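Local coordinates for membrane protein (PDB 5DL5), which probably forms a beta-barrel channel of the OprD porin family that lets small solutes, antibiotics among them, cross the outer membrane, at residues A[28-34]-A[424-430]; A[139-143]-A[419-423]. All blocks are in the same frame, centred on the assembly; numbering follows the deposited sequence.

Interaction 1. Residues A[28-34]-A[424-430]; sequences ANGSILF and DIPVKLF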
loop_
_atom_site.group_PDB
_atom_site.type_symbol
_atom_site.label_atom_id
_atom_site.label_comp_id
_atom_site.label_asym_id
_atom_site.label_seq_id
_atom_site.Cartn_x
_atom_site.Cartn_y
_atom_site.Cartn_z
ATOM N N ALA A 28 -16.188 22.754 -1.400
ATOM C CA ALA A 28 -15.180 22.152 -2.214
ATOM C C ALA A 28 -13.809 22.131 -1.495
ATOM O O ALA A 28 -13.525 22.962 -0.673
ATOM C CB ALA A 28 -15.046 22.900 -3.535
ATOM N N ASN A 29 -12.928 21.232 -1.890
ATOM C CA ASN A 29 -11.582 21.216 -1.331
ATOM C C ASN A 29 -10.630 20.775 -2.412
ATOM O O ASN A 29 -10.978 19.937 -3.209
ATOM C CB ASN A 29 -11.501 20.124 -0.278
ATOM C CG ASN A 29 -12.273 20.491 0.947
ATOM O OD1 ASN A 29 -12.187 21.614 1.397
ATOM N ND2 ASN A 29 -13.109 19.570 1.446
ATOM N N GLY A 30 -9.396 21.254 -2.332
ATOM C CA GLY A 30 -8.443 21.005 -3.368
ATOM C C GLY A 30 -7.058 21.206 -2.806
ATOM O O GLY A 30 -6.843 22.110 -2.030
ATOM N N SER A 31 -6.140 20.333 -3.226
ATOM C CA SER A 31 -4.752 20.419 -2.800
ATOM C C SER A 31 -3.827 19.761 -3.795
ATOM O O SER A 31 -4.249 19.031 -4.722
ATOM C CB SER A 31 -4.546 19.809 -1.405
ATOM O OG SER A 31 -4.656 18.413 -1.571
ATOM N N ILE A 32 -2.572 20.156 -3.684
ATOM C CA ILE A 32 -1.481 19.603 -4.488
ATOM C C ILE A 32 -0.381 19.151 -3.530
ATOM O O ILE A 32 0.008 19.881 -2.635
ATOM C CB ILE A 32 -0.852 20.659 -5.406
ATOM C CG1 ILE A 32 -1.842 21.220 -6.273
ATOM C CG2 ILE A 32 0.195 20.104 -6.374
ATOM C CD1 ILE A 32 -1.264 22.251 -7.222
ATOM N N LEU A 33 0.182 18.013 -3.797
ATOM C CA LEU A 33 1.311 17.554 -3.039
ATOM C C LEU A 33 2.430 17.564 -3.996
ATOM O O LEU A 33 2.371 16.843 -5.004
ATOM C CB LEU A 33 1.026 16.086 -2.597
ATOM C CG LEU A 33 2.277 15.379 -2.011
ATOM C CD1 LEU A 33 2.812 16.273 -0.892
ATOM C CD2 LEU A 33 1.931 13.972 -1.476
ATOM N N PHE A 34 3.458 18.342 -3.717
ATOM C CA PHE A 34 4.725 18.214 -4.476
ATOM C C PHE A 34 5.682 17.218 -3.848
ATOM O O PHE A 34 6.053 17.358 -2.739
ATOM C CB PHE A 34 5.382 19.556 -4.553
ATOM C CG PHE A 34 4.561 20.568 -5.257
ATOM C CD1 PHE A 34 4.588 20.616 -6.626
ATOM C CD2 PHE A 34 3.778 21.455 -4.563
ATOM C CE1 PHE A 34 3.898 21.584 -7.323
ATOM C CE2 PHE A 34 3.090 22.475 -5.244
ATOM C CZ PHE A 34 3.128 22.525 -6.642
ATOM N N ASP A 424 8.023 15.885 0.729
ATOM C CA ASP A 424 6.572 16.069 0.451
ATOM C C ASP A 424 6.225 17.436 0.910
ATOM O O ASP A 424 6.389 17.752 2.095
ATOM C CB ASP A 424 5.744 15.056 1.259
ATOM C CG ASP A 424 5.747 13.658 0.648
ATOM O OD1 ASP A 424 6.355 13.500 -0.444
ATOM O OD2 ASP A 424 5.209 12.680 1.272
ATOM N N ILE A 425 5.791 18.281 -0.008
ATOM C CA ILE A 425 5.347 19.632 0.277
ATOM C C ILE A 425 3.831 19.794 -0.120
ATOM O O ILE A 425 3.482 20.002 -1.352
ATOM C CB ILE A 425 6.179 20.631 -0.452
ATOM C CG1 ILE A 425 7.662 20.466 -0.040
ATOM C CG2 ILE A 425 5.716 22.044 -0.098
ATOM C CD1 ILE A 425 8.613 21.286 -0.824
ATOM N N PRO A 426 2.952 19.739 0.894
ATOM C CA PRO A 426 1.518 19.878 0.647
ATOM C C PRO A 426 1.109 21.305 0.514
ATOM O O PRO A 426 1.599 22.162 1.232
ATOM C CB PRO A 426 0.903 19.159 1.879
ATOM C CG PRO A 426 1.879 19.462 2.997
ATOM C CD PRO A 426 3.241 19.408 2.314
ATOM N N VAL A 427 0.252 21.634 -0.470
ATOM C CA VAL A 427 -0.266 23.003 -0.630
ATOM C C VAL A 427 -1.832 22.995 -0.848
ATOM O O VAL A 427 -2.356 22.239 -1.731
ATOM C CB VAL A 427 0.402 23.648 -1.843
ATOM C CG1 VAL A 427 -0.260 24.952 -2.210
ATOM C CG2 VAL A 427 1.915 23.796 -1.608
ATOM N N LYS A 428 -2.542 23.773 -0.027
ATOM C CA LYS A 428 -3.987 23.869 -0.064
ATOM C C LYS A 428 -4.311 24.825 -1.151
ATOM O O LYS A 428 -3.775 25.878 -1.197
ATOM C CB LYS A 428 -4.625 24.322 1.253
ATOM C CG LYS A 428 -5.871 25.199 1.095
ATOM C CD LYS A 428 -6.606 25.425 2.411
ATOM C CE LYS A 428 -7.300 24.151 2.859
ATOM N NZ LYS A 428 -6.802 23.748 4.186
ATOM N N LEU A 429 -5.168 24.427 -2.062
ATOM C CA LEU A 429 -5.627 25.329 -3.106
ATOM C C LEU A 429 -6.885 26.049 -2.614
ATOM O O LEU A 429 -7.073 27.189 -2.925
ATOM C CB LEU A 429 -5.924 24.547 -4.358
ATOM C CG LEU A 429 -4.747 23.734 -4.922
ATOM C CD1 LEU A 429 -5.196 22.643 -5.879
ATOM C CD2 LEU A 429 -3.779 24.692 -5.567
ATOM N N PHE A 430 -7.738 25.342 -1.876
ATOM C CA PHE A 430 -8.996 25.868 -1.283
ATOM C C PHE A 430 -9.648 24.760 -0.376
ATOM O O PHE A 430 -9.192 23.607 -0.280
ATOM C CB PHE A 430 -9.974 26.415 -2.349
ATOM C CG PHE A 430 -10.174 25.487 -3.529
ATOM C CD1 PHE A 430 -11.039 24.388 -3.435
ATOM C CD2 PHE A 430 -9.440 25.658 -4.708
ATOM C CE1 PHE A 430 -11.178 23.522 -4.480
ATOM C CE2 PHE A 430 -9.576 24.754 -5.760
ATOM C CZ PHE A 430 -10.456 23.712 -5.652
ATOM O OXT PHE A 430 -10.668 25.001 0.332
#
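Gly30 receives the end of the chain: its N-H bonds to Phe430 O, and Gly30 O takes Leu429 N at 2.9 Å plus a weak bond from Phe430 N. Two residues thus face one, a classic beta bulge. Beyond it, paired bonds join Ile32 to Val427 and Phe34 to Ile425; in the first pair, Val427 N reaches Ile32 O at 2.8 Å, almost straight out from the carbonyl. The Phe430 ring lies back over Gly30, whose CA sits 4.2 Å from the ring centroid in a CH-pi contact, while Ala28 CB meets CE1 of the ring. Leu429 can be followed outward: CB rests 3.5 Å from Gly30 O, CG nears Ser31 CA, CD1 touches Ile32 CG1 at 3.7 Å, and CD2 reaches Ile32 CD1. With CG anti to its carbonyl carbon (chi1 -58°), the branch is carried toward Ile32. Further along, Phe34 CE2 meets Val427 CG2 at 4.0 Å, on the face shared with Ile32 and Ile425. At the far end Asp424 turns to Arg35 and Arg396 in salt bridges. Main-chain bonds joining the first and last strands therefore close the barrel, with apolar side chains, Ile32, Phe34 and Val427 among them, packed beside the seam.

Interaction 2. Residues A[139-143]-A[419-423]; sequences TGRMV and WRIFL. With C8E ((hydroxyethyloxy)tri(ethyloxy)octane), chain B.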
loop_
_atom_site.group_PDB
_atom_site.type_symbol
_atom_site.label_atom_id
_atom_site.label_comp_id
_atom_site.label_asym_id
_atom_site.label_seq_id
_atom_site.Cartn_x
_atom_site.Cartn_y
_atom_site.Cartn_z
ATOM N N THR A 139 0.675 4.213 -2.637
ATOM C CA THR A 139 0.984 5.576 -2.370
ATOM C C THR A 139 2.424 5.662 -1.815
ATOM O O THR A 139 2.748 6.690 -1.263
ATOM C CB THR A 139 0.007 6.218 -1.325
ATOM O OG1 THR A 139 0.191 5.550 -0.100
ATOM C CG2 THR A 139 -1.530 6.081 -1.737
ATOM N N GLY A 140 3.285 4.654 -1.994
ATOM C CA GLY A 140 4.678 4.721 -1.399
ATOM C C GLY A 140 5.795 4.988 -2.434
ATOM O O GLY A 140 6.971 4.644 -2.193
ATOM N N ARG A 141 5.422 5.436 -3.628
ATOM C CA ARG A 141 6.402 5.767 -4.720
ATOM C C ARG A 141 6.204 7.207 -5.120
ATOM O O ARG A 141 6.007 8.053 -4.209
ATOM C CB ARG A 141 6.406 4.762 -5.924
ATOM C CG ARG A 141 6.741 3.338 -5.496
ATOM C CD ARG A 141 8.147 3.143 -4.972
ATOM N NE ARG A 141 8.381 1.720 -4.713
ATOM C CZ ARG A 141 8.029 1.079 -3.603
ATOM N NH1 ARG A 141 7.424 1.724 -2.612
ATOM N NH2 ARG A 141 8.239 -0.242 -3.494
ATOM N N MET A 142 6.235 7.550 -6.407
ATOM C CA MET A 142 6.120 8.997 -6.749
ATOM C C MET A 142 4.689 9.525 -6.756
ATOM O O MET A 142 4.415 10.667 -6.306
ATOM C CB MET A 142 6.771 9.316 -8.043
ATOM C CG MET A 142 8.263 9.160 -8.080
ATOM S SD MET A 142 9.212 10.135 -6.910
ATOM C CE MET A 142 8.561 11.789 -7.224
ATOM N N VAL A 143 3.821 8.703 -7.291
ATOM C CA VAL A 143 2.450 9.087 -7.564
ATOM C C VAL A 143 1.499 7.908 -7.213
ATOM O O VAL A 143 1.881 6.774 -7.267
ATOM C CB VAL A 143 2.243 9.527 -9.048
ATOM C CG1 VAL A 143 3.012 10.802 -9.315
ATOM C CG2 VAL A 143 2.723 8.478 -10.053
ATOM N N TRP A 419 18.290 2.750 -0.114
ATOM C CA TRP A 419 17.941 4.059 0.505
ATOM C C TRP A 419 16.721 4.652 -0.185
ATOM O O TRP A 419 16.676 4.589 -1.444
ATOM C CB TRP A 419 19.039 5.057 0.284
ATOM C CG TRP A 419 20.198 4.834 1.159
ATOM C CD1 TRP A 419 21.302 4.112 0.850
ATOM C CD2 TRP A 419 20.444 5.424 2.452
ATOM N NE1 TRP A 419 22.165 4.148 1.872
ATOM C CE2 TRP A 419 21.692 4.944 2.879
ATOM C CE3 TRP A 419 19.725 6.294 3.285
ATOM C CZ2 TRP A 419 22.273 5.314 4.109
ATOM C CZ3 TRP A 419 20.259 6.622 4.546
ATOM C CH2 TRP A 419 21.532 6.127 4.941
ATOM N N ARG A 420 15.880 5.327 0.589
ATOM C CA ARG A 420 14.734 6.107 0.059
ATOM C C ARG A 420 14.679 7.412 0.746
ATOM O O ARG A 420 14.773 7.497 1.972
ATOM C CB ARG A 420 13.349 5.510 0.209
ATOM C CG ARG A 420 13.217 4.085 -0.172
ATOM C CD ARG A 420 11.740 3.643 -0.068
ATOM N NE ARG A 420 11.749 2.226 -0.283
ATOM C CZ ARG A 420 10.687 1.407 -0.104
ATOM N NH1 ARG A 420 9.441 1.859 0.173
ATOM N NH2 ARG A 420 10.887 0.120 -0.225
ATOM N N ILE A 421 14.532 8.469 -0.061
ATOM C CA ILE A 421 14.354 9.768 0.489
ATOM C C ILE A 421 13.161 10.438 -0.248
ATOM O O ILE A 421 13.174 10.442 -1.556
ATOM C CB ILE A 421 15.613 10.595 0.282
ATOM C CG1 ILE A 421 16.824 9.863 0.876
ATOM C CG2 ILE A 421 15.444 11.991 0.853
ATOM C CD1 ILE A 421 18.129 10.480 0.542
ATOM N N PHE A 422 12.275 11.110 0.538
ATOM C CA PHE A 422 11.096 11.742 0.009
ATOM C C PHE A 422 10.898 13.044 0.715
ATOM O O PHE A 422 10.810 13.064 1.917
ATOM C CB PHE A 422 9.852 10.846 0.214
ATOM C CG PHE A 422 9.801 9.676 -0.738
ATOM C CD1 PHE A 422 9.375 9.857 -2.097
ATOM C CD2 PHE A 422 10.142 8.394 -0.313
ATOM C CE1 PHE A 422 9.322 8.788 -2.992
ATOM C CE2 PHE A 422 10.097 7.318 -1.244
ATOM C CZ PHE A 422 9.733 7.547 -2.609
ATOM N N LEU A 423 10.859 14.103 -0.060
ATOM C CA LEU A 423 10.401 15.406 0.357
ATOM C C LEU A 423 8.967 15.659 -0.173
ATOM O O LEU A 423 8.765 15.687 -1.394
ATOM C CB LEU A 423 11.337 16.481 -0.246
ATOM C CG LEU A 423 10.953 17.936 -0.067
ATOM C CD1 LEU A 423 10.925 18.173 1.420
ATOM C CD2 LEU A 423 11.895 18.941 -0.760
HETATM C C6 C8E B . 9.622 -3.052 -13.923
HETATM C C7 C8E B . 10.606 -2.277 -13.001
HETATM C C8 C8E B . 11.795 -3.088 -12.432
HETATM O O9 C8E B . 12.213 -2.709 -11.071
HETATM C C10 C8E B . 12.111 -3.871 -10.254
HETATM C C11 C8E B . 10.673 -4.016 -9.725
HETATM O O12 C8E B . 10.621 -4.825 -8.570
HETATM C C13 C8E B . 11.316 -4.356 -7.406
HETATM C C14 C8E B . 10.385 -3.602 -6.495
HETATM O O15 C8E B . 10.419 -4.027 -5.135
HETATM C C16 C8E B . 10.185 -5.409 -4.830
HETATM C C17 C8E B . 9.478 -5.382 -3.476
HETATM O O18 C8E B . 9.944 -4.171 -2.804
HETATM C C19 C8E B . 8.954 -3.499 -2.013
HETATM C C20 C8E B . 9.623 -2.356 -1.270
HETATM O O21 C8E B . 8.873 -1.712 -0.200
HETATM O O HOH W 1 8.168 4.381 0.036
#
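Arg141 and Arg420 bring their guanidinium groups together, NH1 to NH1 at 3.4 Å, the planes turned 55° apart and each CZ over a face of the other group. These two donors share no bond, and the like charges are probably eased by Gly140 O, Asn92 O and Glu418. Among the polar links, Gly140 O takes Arg141 NH1 at 3.0 Å, from well above the carbonyl plane, and a water joins the same oxygen to Arg420 NH1. The bend at chi2 (-66°) folds the Arg141 chain back toward this carbonyl. Arg420 runs extended from CG to NE, and its NH2 gives a nearly straight bond of 2.7 Å to C8E O21, a detergent atom lying in the guanidinium plane. Packing centres on Phe422: Met142 SD approaches the ring edge, 4.1 Å from CE1, as a Met-aromatic contact, and the backbone Arg141 O comes obliquely to 3.6 Å from Phe422 CE1. Glu418 forms a salt bridge with Arg420 NE, and Asn92 O accepts from Arg141 NE. The loop between strands 135-136 and 146-148 thus folds inward against strand 416-428, consistent with the constricted, basic channel of OprD-family porins, Met142 also touching strand 50-62 and Arg141 strand 29-43.

Strand 416-428 serves both contacts, whose centres are about 17 Å apart: residues 419-423 end exactly where 424-430 begin. In interaction 1 it pairs edge to edge with strand 29-43, which joins the first and last strands and so closes the barrel; in interaction 2 its Arg420 and Phe422 side chains meet the loop at 139-143. The centre of interaction 1 is about 21 Å from the chain centre and that of interaction 2 about 12 Å; the same strand runs from the surface seam to the buried contact. A detergent molecule is hydrogen-bonded to Arg420, and also to Arg41, Asn92 and Tyr322 O, marking a polar site that is consistent with a solute path through the porin.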